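Local structure of putative exported protein (Bordetella pertussis, 2DVZ) at residues A[31-36]-A[81-86]; A[37-42]-A[274-279]; A[116-121]-A[198-203]; A[58-63]-A[92-97]. The protein probably serves as a periplasmic solute receptor of a carboxylate transporter, binding glutamate in the cleft of a fold of the periplasmic binding protein class. One frame throughout, in Å; residues are numbered along the deposited sequence.

Contact 1 lies at the glutamate itself, where Thr-33 and Ser-85 hold opposite ends of the ligand, and its centre is about 5 Å from the centre of the chain. Each of the other three touches it. Contact 2 continues along the same helix, 32-48, with its centre about 12 Å from that of contact 1; Ile-36 and Gln-279 touch between them. Contact 3 packs helix 197-205 on the sheet, and Ser-32 OG and Ser-199 OG, 3.1 Å apart, join it to contact 1. Contact 4 shares helix 84-93 with contact 1 and meets it where Ser-85 lies against Gly-61. The centres of contacts 2 and 4 are about 27 Å apart, on opposite sides of the chain's centre.

Contact 1: A[31-36]-A[81-86]; sequences GSTDII and IATVST. With GLU (glutamic acid), chain G.
The glutamate pocket of this periplasmic binding protein is built here from two helix N-termini, and Thr-33, at the start of helix 32-48, touches Ile-81 and Thr-83 beside the ligand. The methyl CG2 of Thr-33 lies anti to the backbone N and meets Ile-81 CG2 at 3.5 Å, tighter than usual for two carbons. These two side chains run antiparallel alongside each other. Against Thr-83 the approach is about a right angle, with Thr-33 CG2 3.6 Å from Thr-83 CG2. This small apolar patch joins the helix start to Ile-81 of strand 78-82 and to Thr-83, the N-cap of helix 84-93, while the hydroxyl of Thr-33 serves the ligand.

Two donors of Thr-33 grip one side-chain oxygen of the glutamate: OG1 gives its proton to OE1 at 2.6 Å, and the backbone N reaches the same OE1 at 3.2 Å. Ser-85, in the first turn of helix 84-93, treats the alpha-carboxylate likewise, its N and OG both donating to OXT. Both helix starts would probably add a favourable electrostatic field to their carboxylates. Ser-149 OG and the backbone N of Ser-178 add further bonds; Asn-196 and Tyr-243 also belong to the binding site, Tyr-243 packing on Thr-33. Gly-31, the N-cap residue, has its CA 3.6 Å from glutamate OE2. In the same segment as Ser-85, Thr-83 OG1 and Thr-86 OG1 share a hydrogen bond of 2.7 Å.

Contact 2: A[37-42]-A[274-279]; sequences ARLVTQ and KALDDQ
Leu-39 reaches from helix 32-48 toward helix 270-279 and straddles the methyl of Ala-275 with both branches of its isobutyl end. Leu-39 CD2 comes to 3.6 Å from Ala-275 CB and CD1 to 3.8 Å from the same carbon, so the alanine methyl faces the fork of the leucine. What delivers the fork is the first torsion of Leu-39, which sets CG anti to the backbone N (chi1 172°) and carries the branches across the gap between helices. CD2 is also the atom that meets Leu-276.

Leu-276 comes to it at an oblique angle, its CD2 4.0 Å from Leu-39 CD2. Its CA-CB bond does not aim at the other helix; its CD2 branch, not the extended CD1, comes to Leu-39. Leu-267 of helix 253-267 touches both Leu-276 and Val-40, extending the apolar patch on that flank.

Away from the interface each helix has its own polar tie. Thr-41 OG1 donates to Ala-37 O at 2.7 Å from above the carbonyl plane, while Thr-41 N reaches that oxygen from the opposite face. Lys-274 NZ bridges to the syn lone pair of Asp-278 OD2 at 3.0 Å, one turn along its helix. This is apolar helix-helix packing, joining the helix whose N-terminus holds the glutamate side-chain carboxylate to a helix near the C-terminus of the periplasmic binding protein fold.

Contact 3: A[116-121]-A[198-203]; sequences ANVVAV and PSSMPQ
Val-118 and Ser-200 mark the closer-packed part of this buried contact, in which helix 197-205 packs against strand 106-121. The strand points Val-118 at the helix, and its CG1 stands 4.1 Å from Ser-200 CB, an ordinary van der Waals distance. With chi1 at 63°, that methyl is wedged between the backbone N and the carbonyl carbon of its own residue. On the serine CB makes the nearest approach, while OG bonds to Asp-195, which it shares as a hydrogen-bond partner with Ser-199 OG. Val-118 also touches Ala-211 and Ile-214 of strand 210-215, and Val-182 of helix 178-187 touches Ser-200.

At Ala-116 the touch is a single pair. Pro-198 brings its ring carbon CD to 4.2 Å from Ala-116 O, a carbonyl that also takes a weak bond of 3.4 Å from Asn-117 ND2. The loose side lies further along: Ala-120 points at the helix, but Ala-120 CB stays 5.2 Å from Ser-200 OG. The helix then leads away from the strand, taking Gln-203 to a partly exposed position and Pro-202 to the surface.

Between the two segments the contact is therefore made of carbon and carbonyl surface, while the polar ties run elsewhere. The hydroxyl of Ser-200 is satisfied by Asp-195 of the neighbouring strand 192-196, and its CB does the packing. Ser-199 OG bonds to Asp-195 and also to Ser-32 OG, so the chemistry implies a polar link from this helix to the first turn of helix 32-48, next to the glutamate.

Contact 4: A[58-63]-A[92-97]; sequences GGAGGA and ACRPKD
Arg-94 reaches back toward Ala-60 in the glycine-rich loop and Ala-63 in the first turn of helix 63-71 of this periplasmic binding protein fold. The arginine is the first residue past the end of helix 84-93, and its CB already points to this partner segment. The next atom, CG, takes the place anti to the carbonyl carbon, and the chain runs extended through CD before bending at chi3 (70°), which swings the guanidinium round.

At that bend NE turns to Asp-97, three residues on. Arg-94 NE donates to Asp-97 OD2 at 3.0 Å, and Arg-94 NH2 joins in on the same oxygen at 3.2 Å, a side-on salt bridge with both nitrogens on one atom. The pair of bonds holds the guanidinium plane in line with Asp-97 OD2.

The remaining nitrogen, NH1, is the one that crosses to the other segment. Arg-94 NH1 stands 3.5 Å from Ala-63 CB and 4.3 Å from the more exposed Ala-60 CB. Both methyls come obliquely to the guanidinium. Gly-62 is the N-cap of helix 63-71, and Ala-63 N bonds to Ala-60 O at 3.1 Å; Gly-61 has a positive phi, and the backbone angles of Gly-59 and Gly-62 also suit glycine. Nearby, Cys-93 forms its disulfide with Cys-152, which also touches Arg-94, and Asn-90 bonds to Ala-60 O. A single water completes the crossing, donating to Ala-60 O at 2.9 Å and accepting from Arg-94 NH1 at 2.8 Å.

Contact 1: A[31-36]-A[81-86]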
# COMPACT_ATOMS: atom_id res chain seq x y z
N GLY A 31 4.13 -8.48 -1.62
CA GLY A 31 3.29 -7.31 -1.93
C GLY A 31 4.19 -6.09 -1.91
O GLY A 31 5.40 -6.22 -1.71
N SER A 32 3.62 -4.91 -2.12
CA SER A 32 4.42 -3.69 -2.14
C SER A 32 4.99 -3.35 -0.75
O SER A 32 6.12 -2.85 -0.66
CB SER A 32 3.58 -2.51 -2.69
OG SER A 32 3.05 -2.81 -3.98
N THR A 33 4.22 -3.55 0.32
CA THR A 33 4.71 -3.34 1.67
C THR A 33 5.98 -4.13 1.92
O THR A 33 6.99 -3.56 2.28
CB THR A 33 3.65 -3.75 2.75
OG1 THR A 33 2.34 -3.39 2.30
CG2 THR A 33 3.97 -3.10 4.07
N ASP A 34 5.91 -5.44 1.70
CA ASP A 34 7.09 -6.31 1.74
C ASP A 34 8.25 -5.85 0.81
O ASP A 34 9.41 -5.81 1.22
CB ASP A 34 6.67 -7.72 1.37
CG ASP A 34 7.75 -8.77 1.68
OD1 ASP A 34 8.19 -8.85 2.86
OD2 ASP A 34 8.10 -9.54 0.75
N ILE A 35 7.92 -5.50 -0.44
CA ILE A 35 8.95 -5.02 -1.35
C ILE A 35 9.72 -3.79 -0.88
O ILE A 35 10.97 -3.80 -0.88
CB ILE A 35 8.41 -4.76 -2.80
CG1 ILE A 35 8.02 -6.10 -3.45
CG2 ILE A 35 9.52 -4.03 -3.65
CD1 ILE A 35 7.05 -5.98 -4.60
N ILE A 36 8.99 -2.75 -0.52
CA ILE A 36 9.57 -1.51 -0.06
C ILE A 36 10.25 -1.65 1.34
O ILE A 36 11.36 -1.12 1.55
CB ILE A 36 8.48 -0.39 -0.02
CG1 ILE A 36 8.07 0.03 -1.44
CG2 ILE A 36 9.03 0.83 0.71
CD1 ILE A 36 6.65 0.57 -1.61
N ILE A 81 5.56 -1.35 9.52
CA ILE A 81 5.38 -0.58 8.29
C ILE A 81 3.97 -0.03 8.23
O ILE A 81 3.00 -0.81 8.20
CB ILE A 81 5.69 -1.42 7.02
CG1 ILE A 81 7.08 -2.04 7.10
CG2 ILE A 81 5.64 -0.53 5.74
CD1 ILE A 81 8.22 -1.00 7.26
N ALA A 82 3.85 1.31 8.21
CA ALA A 82 2.55 1.97 8.05
C ALA A 82 2.13 1.82 6.62
O ALA A 82 2.97 1.92 5.70
CB ALA A 82 2.62 3.46 8.43
N THR A 83 0.83 1.58 6.43
CA THR A 83 0.24 1.43 5.11
C THR A 83 -1.08 2.12 5.22
O THR A 83 -1.57 2.34 6.34
CB THR A 83 -0.04 -0.05 4.76
OG1 THR A 83 -1.02 -0.55 5.66
CG2 THR A 83 1.23 -0.91 4.84
N VAL A 84 -1.68 2.48 4.08
CA VAL A 84 -2.98 3.12 4.11
C VAL A 84 -4.07 2.15 4.61
O VAL A 84 -5.06 2.58 5.19
CB VAL A 84 -3.35 3.84 2.75
CG1 VAL A 84 -4.73 4.47 2.84
CG2 VAL A 84 -2.34 4.94 2.42
N SER A 85 -3.90 0.86 4.38
CA SER A 85 -4.82 -0.14 4.89
C SER A 85 -4.85 -0.06 6.42
O SER A 85 -5.90 0.03 7.04
CB SER A 85 -4.43 -1.56 4.44
OG SER A 85 -4.67 -1.72 3.05
N THR A 86 -3.67 -0.04 7.02
CA THR A 86 -3.56 -0.15 8.49
C THR A 86 -3.79 1.18 9.21
O THR A 86 -4.27 1.20 10.34
CB THR A 86 -2.23 -0.84 8.92
OG1 THR A 86 -1.12 -0.16 8.33
CG2 THR A 86 -2.22 -2.32 8.49
N GLU G . -2.89 -3.06 0.39
CA GLU G . -1.68 -2.73 1.16
C GLU G . -1.50 -1.23 1.32
O GLU G . -0.55 -0.59 0.85
CB GLU G . -0.45 -3.43 0.57
CG GLU G . -0.74 -4.90 0.23
CD GLU G . 0.46 -5.80 0.33
OE1 GLU G . 1.53 -5.27 0.71
OE2 GLU G . 0.34 -7.05 0.07
OXT GLU G . -2.33 -0.61 2.01

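Contact 2: A[37-42]-A[274-279]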
# COMPACT_ATOMS: atom_id res chain seq x y z
N ALA A 37 9.56 -2.33 2.27
CA ALA A 37 10.10 -2.66 3.59
C ALA A 37 11.50 -3.24 3.46
O ALA A 37 12.44 -2.74 4.07
CB ALA A 37 9.16 -3.64 4.34
N ARG A 38 11.67 -4.25 2.61
CA ARG A 38 12.97 -4.94 2.51
C ARG A 38 14.01 -4.06 1.84
O ARG A 38 15.16 -4.01 2.29
CB ARG A 38 12.84 -6.30 1.81
CG ARG A 38 11.83 -7.21 2.48
CD ARG A 38 11.85 -8.66 1.98
NE ARG A 38 10.96 -9.48 2.83
CZ ARG A 38 11.39 -10.33 3.77
NH1 ARG A 38 12.70 -10.49 3.97
NH2 ARG A 38 10.49 -11.02 4.51
N LEU A 39 13.60 -3.32 0.81
CA LEU A 39 14.52 -2.42 0.13
C LEU A 39 15.08 -1.38 1.07
O LEU A 39 16.30 -1.20 1.15
CB LEU A 39 13.86 -1.74 -1.09
CG LEU A 39 14.62 -0.62 -1.82
CD1 LEU A 39 15.71 -1.22 -2.61
CD2 LEU A 39 13.68 0.21 -2.73
N VAL A 40 14.18 -0.66 1.75
CA VAL A 40 14.60 0.45 2.62
C VAL A 40 15.30 0.03 3.93
O VAL A 40 16.35 0.59 4.25
CB VAL A 40 13.49 1.48 2.87
CG1 VAL A 40 14.05 2.63 3.70
CG2 VAL A 40 12.88 1.98 1.50
N THR A 41 14.76 -0.96 4.65
CA THR A 41 15.38 -1.44 5.90
C THR A 41 16.74 -2.13 5.68
O THR A 41 17.65 -2.03 6.50
CB THR A 41 14.42 -2.37 6.76
OG1 THR A 41 14.08 -3.59 6.06
CG2 THR A 41 13.13 -1.63 7.16
N GLN A 42 16.90 -2.84 4.56
CA GLN A 42 18.21 -3.38 4.16
C GLN A 42 19.32 -2.35 4.16
O GLN A 42 20.42 -2.62 4.64
CB GLN A 42 18.16 -3.99 2.75
CG GLN A 42 17.64 -5.42 2.75
CD GLN A 42 18.53 -6.32 3.55
OE1 GLN A 42 18.30 -6.57 4.76
NE2 GLN A 42 19.61 -6.79 2.91
N LYS A 274 16.66 4.49 -7.55
CA LYS A 274 16.34 3.75 -8.80
C LYS A 274 15.23 2.69 -8.62
O LYS A 274 14.24 2.66 -9.35
CB LYS A 274 17.62 3.09 -9.36
CG LYS A 274 17.40 2.41 -10.69
CD LYS A 274 18.70 2.05 -11.37
CE LYS A 274 18.49 0.98 -12.46
NZ LYS A 274 17.41 1.30 -13.46
N ALA A 275 15.41 1.80 -7.65
CA ALA A 275 14.41 0.82 -7.33
C ALA A 275 13.02 1.44 -7.10
O ALA A 275 12.04 0.94 -7.64
CB ALA A 275 14.86 -0.05 -6.12
N LEU A 276 12.94 2.52 -6.31
CA LEU A 276 11.68 3.24 -6.05
C LEU A 276 11.06 3.82 -7.31
O LEU A 276 9.86 3.68 -7.56
CB LEU A 276 11.89 4.36 -5.02
CG LEU A 276 12.16 3.92 -3.57
CD1 LEU A 276 12.61 5.10 -2.71
CD2 LEU A 276 10.96 3.17 -2.90
N ASP A 277 11.90 4.48 -8.09
CA ASP A 277 11.55 4.98 -9.40
C ASP A 277 11.01 3.88 -10.33
O ASP A 277 9.92 4.03 -10.91
CB ASP A 277 12.73 5.69 -10.02
CG ASP A 277 12.31 6.62 -11.15
OD1 ASP A 277 11.46 7.50 -10.89
OD2 ASP A 277 12.84 6.49 -12.29
N ASP A 278 11.76 2.78 -10.44
CA ASP A 278 11.38 1.68 -11.33
C ASP A 278 10.09 0.95 -10.94
O ASP A 278 9.43 0.41 -11.83
CB ASP A 278 12.51 0.66 -11.49
CG ASP A 278 13.72 1.21 -12.28
OD1 ASP A 278 13.71 2.38 -12.75
OD2 ASP A 278 14.68 0.43 -12.43
N GLN A 279 9.76 0.94 -9.65
CA GLN A 279 8.60 0.19 -9.16
C GLN A 279 7.32 1.01 -9.17
O GLN A 279 6.24 0.45 -9.05
CB GLN A 279 8.82 -0.32 -7.73
CG GLN A 279 8.76 0.76 -6.71
CD GLN A 279 9.03 0.32 -5.29
OE1 GLN A 279 9.86 -0.59 -5.01
NE2 GLN A 279 8.37 1.00 -4.36

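Contact 3: A[116-121]-A[198-203]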
# COMPACT_ATOMS: atom_id res chain seq x y z
N ALA A 116 2.22 4.66 -6.26
CA ALA A 116 1.09 4.63 -7.20
C ALA A 116 0.28 3.37 -6.98
O ALA A 116 0.84 2.31 -6.67
CB ALA A 116 1.58 4.67 -8.67
N ASN A 117 -1.03 3.51 -7.12
CA ASN A 117 -1.91 2.36 -7.28
C ASN A 117 -2.20 2.12 -8.77
O ASN A 117 -1.91 2.97 -9.63
CB ASN A 117 -3.18 2.53 -6.46
CG ASN A 117 -2.98 2.33 -4.97
OD1 ASN A 117 -3.90 2.55 -4.17
ND2 ASN A 117 -1.79 1.90 -4.57
N VAL A 118 -2.72 0.94 -9.08
CA VAL A 118 -2.89 0.49 -10.46
C VAL A 118 -4.09 -0.41 -10.55
O VAL A 118 -4.30 -1.22 -9.66
CB VAL A 118 -1.61 -0.24 -11.00
CG1 VAL A 118 -1.26 -1.58 -10.22
CG2 VAL A 118 -1.67 -0.40 -12.56
N VAL A 119 -4.88 -0.27 -11.62
CA VAL A 119 -5.86 -1.30 -11.98
C VAL A 119 -5.29 -2.05 -13.20
O VAL A 119 -4.99 -1.45 -14.24
CB VAL A 119 -7.34 -0.77 -12.14
CG1 VAL A 119 -7.50 0.31 -13.25
CG2 VAL A 119 -8.34 -1.93 -12.35
N ALA A 120 -5.13 -3.36 -13.05
CA ALA A 120 -4.58 -4.14 -14.11
C ALA A 120 -5.50 -5.33 -14.44
O ALA A 120 -6.40 -5.72 -13.63
CB ALA A 120 -3.14 -4.61 -13.76
N VAL A 121 -5.30 -5.85 -15.65
CA VAL A 121 -6.09 -6.98 -16.11
C VAL A 121 -5.18 -8.13 -16.55
O VAL A 121 -4.00 -7.95 -16.91
CB VAL A 121 -7.19 -6.61 -17.19
CG1 VAL A 121 -8.20 -5.67 -16.65
CG2 VAL A 121 -6.58 -6.05 -18.49
N PRO A 198 4.16 -1.27 -7.14
CA PRO A 198 5.38 -2.10 -7.04
C PRO A 198 5.26 -3.63 -7.19
O PRO A 198 6.16 -4.23 -7.78
CB PRO A 198 5.98 -1.70 -5.69
CG PRO A 198 5.51 -0.29 -5.53
CD PRO A 198 4.14 -0.24 -6.07
N SER A 199 4.21 -4.27 -6.64
CA SER A 199 4.06 -5.74 -6.73
C SER A 199 3.57 -6.21 -8.10
O SER A 199 3.86 -7.34 -8.52
CB SER A 199 3.15 -6.32 -5.62
OG SER A 199 2.09 -5.43 -5.31
N SER A 200 2.80 -5.36 -8.78
CA SER A 200 2.32 -5.69 -10.10
C SER A 200 3.35 -5.28 -11.14
O SER A 200 3.35 -5.82 -12.23
CB SER A 200 0.98 -4.98 -10.35
OG SER A 200 -0.08 -5.61 -9.62
N MSE A 201 4.22 -4.32 -10.82
CA MSE A 201 5.21 -3.81 -11.79
C MSE A 201 6.01 -4.83 -12.59
O MSE A 201 6.06 -4.68 -13.81
CB MSE A 201 6.13 -2.72 -11.20
CG MSE A 201 7.06 -2.08 -12.27
SE MSE A 201 6.01 -1.03 -13.64
CE MSE A 201 5.95 0.72 -12.74
N PRO A 202 6.65 -5.85 -11.94
CA PRO A 202 7.38 -6.89 -12.71
C PRO A 202 6.53 -7.65 -13.73
O PRO A 202 7.03 -7.96 -14.82
CB PRO A 202 7.88 -7.86 -11.62
CG PRO A 202 7.97 -7.00 -10.37
CD PRO A 202 6.79 -6.06 -10.48
N GLN A 203 5.28 -7.95 -13.37
CA GLN A 203 4.38 -8.68 -14.25
C GLN A 203 3.89 -7.83 -15.40
O GLN A 203 3.58 -8.34 -16.47
CB GLN A 203 3.16 -9.22 -13.52
CG GLN A 203 3.46 -9.99 -12.23
CD GLN A 203 4.43 -11.14 -12.41
OE1 GLN A 203 4.46 -11.82 -13.46
NE2 GLN A 203 5.25 -11.37 -11.36

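Contact 4: A[58-63]-A[92-97]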
# COMPACT_ATOMS: atom_id res chain seq x y z
N GLY A 58 0.70 -11.21 7.81
CA GLY A 58 -0.48 -10.83 7.06
C GLY A 58 -1.75 -11.37 7.65
O GLY A 58 -1.72 -12.18 8.58
N GLY A 59 -2.88 -10.96 7.08
CA GLY A 59 -4.17 -11.39 7.58
C GLY A 59 -5.03 -10.21 7.95
O GLY A 59 -4.55 -9.24 8.58
N ALA A 60 -6.30 -10.31 7.55
CA ALA A 60 -7.35 -9.33 7.82
C ALA A 60 -7.06 -7.87 7.38
O ALA A 60 -7.28 -6.89 8.14
CB ALA A 60 -7.76 -9.41 9.28
N GLY A 61 -6.57 -7.73 6.15
CA GLY A 61 -6.27 -6.38 5.59
C GLY A 61 -5.16 -5.63 6.30
O GLY A 61 -5.12 -4.40 6.26
N GLY A 62 -4.26 -6.37 6.97
CA GLY A 62 -3.26 -5.76 7.85
C GLY A 62 -3.58 -5.64 9.35
O GLY A 62 -2.69 -5.32 10.15
N ALA A 63 -4.83 -5.87 9.74
CA ALA A 63 -5.24 -5.84 11.17
C ALA A 63 -4.44 -6.77 12.08
O ALA A 63 -4.07 -6.38 13.18
CB ALA A 63 -6.67 -6.12 11.32
N ALA A 92 -11.69 2.51 9.45
CA ALA A 92 -13.00 2.88 8.89
C ALA A 92 -13.90 1.66 8.60
O ALA A 92 -15.13 1.74 8.70
CB ALA A 92 -12.83 3.77 7.63
N CYS A 93 -13.27 0.53 8.27
CA CYS A 93 -13.95 -0.72 7.97
C CYS A 93 -14.46 -1.43 9.24
O CYS A 93 -15.52 -2.10 9.22
CB CYS A 93 -12.99 -1.66 7.23
SG CYS A 93 -13.67 -3.23 6.59
N ARG A 94 -13.70 -1.30 10.34
CA ARG A 94 -14.02 -1.99 11.59
C ARG A 94 -13.99 -1.02 12.77
O ARG A 94 -13.16 -1.19 13.67
CB ARG A 94 -13.01 -3.10 11.85
CG ARG A 94 -13.11 -4.29 10.93
CD ARG A 94 -11.88 -5.15 11.13
NE ARG A 94 -11.87 -5.82 12.44
CZ ARG A 94 -10.97 -6.70 12.86
NH1 ARG A 94 -9.94 -7.04 12.09
NH2 ARG A 94 -11.10 -7.24 14.08
N PRO A 95 -14.90 -0.03 12.78
CA PRO A 95 -14.87 1.10 13.72
C PRO A 95 -15.13 0.79 15.22
O PRO A 95 -14.88 1.67 16.07
CB PRO A 95 -15.96 2.03 13.18
CG PRO A 95 -16.89 1.16 12.43
CD PRO A 95 -16.08 0.05 11.88
N LYS A 96 -15.61 -0.42 15.55
CA LYS A 96 -16.00 -0.74 16.93
C LYS A 96 -15.10 -1.81 17.47
O LYS A 96 -14.91 -1.91 18.67
CB LYS A 96 -17.48 -1.24 17.05
CG LYS A 96 -18.59 -0.30 16.57
CD LYS A 96 -18.34 1.16 17.00
CE LYS A 96 -19.11 2.16 16.11
NZ LYS A 96 -18.60 3.58 16.22
N ASP A 97 -14.55 -2.64 16.61
CA ASP A 97 -13.82 -3.79 17.09
C ASP A 97 -12.40 -3.93 16.56
O ASP A 97 -11.78 -4.98 16.74
CB ASP A 97 -14.61 -5.07 16.81
CG ASP A 97 -14.80 -5.33 15.34
OD1 ASP A 97 -15.92 -5.11 14.83
OD2 ASP A 97 -13.81 -5.75 14.69
O HOH W 1 -9.86 -6.70 9.35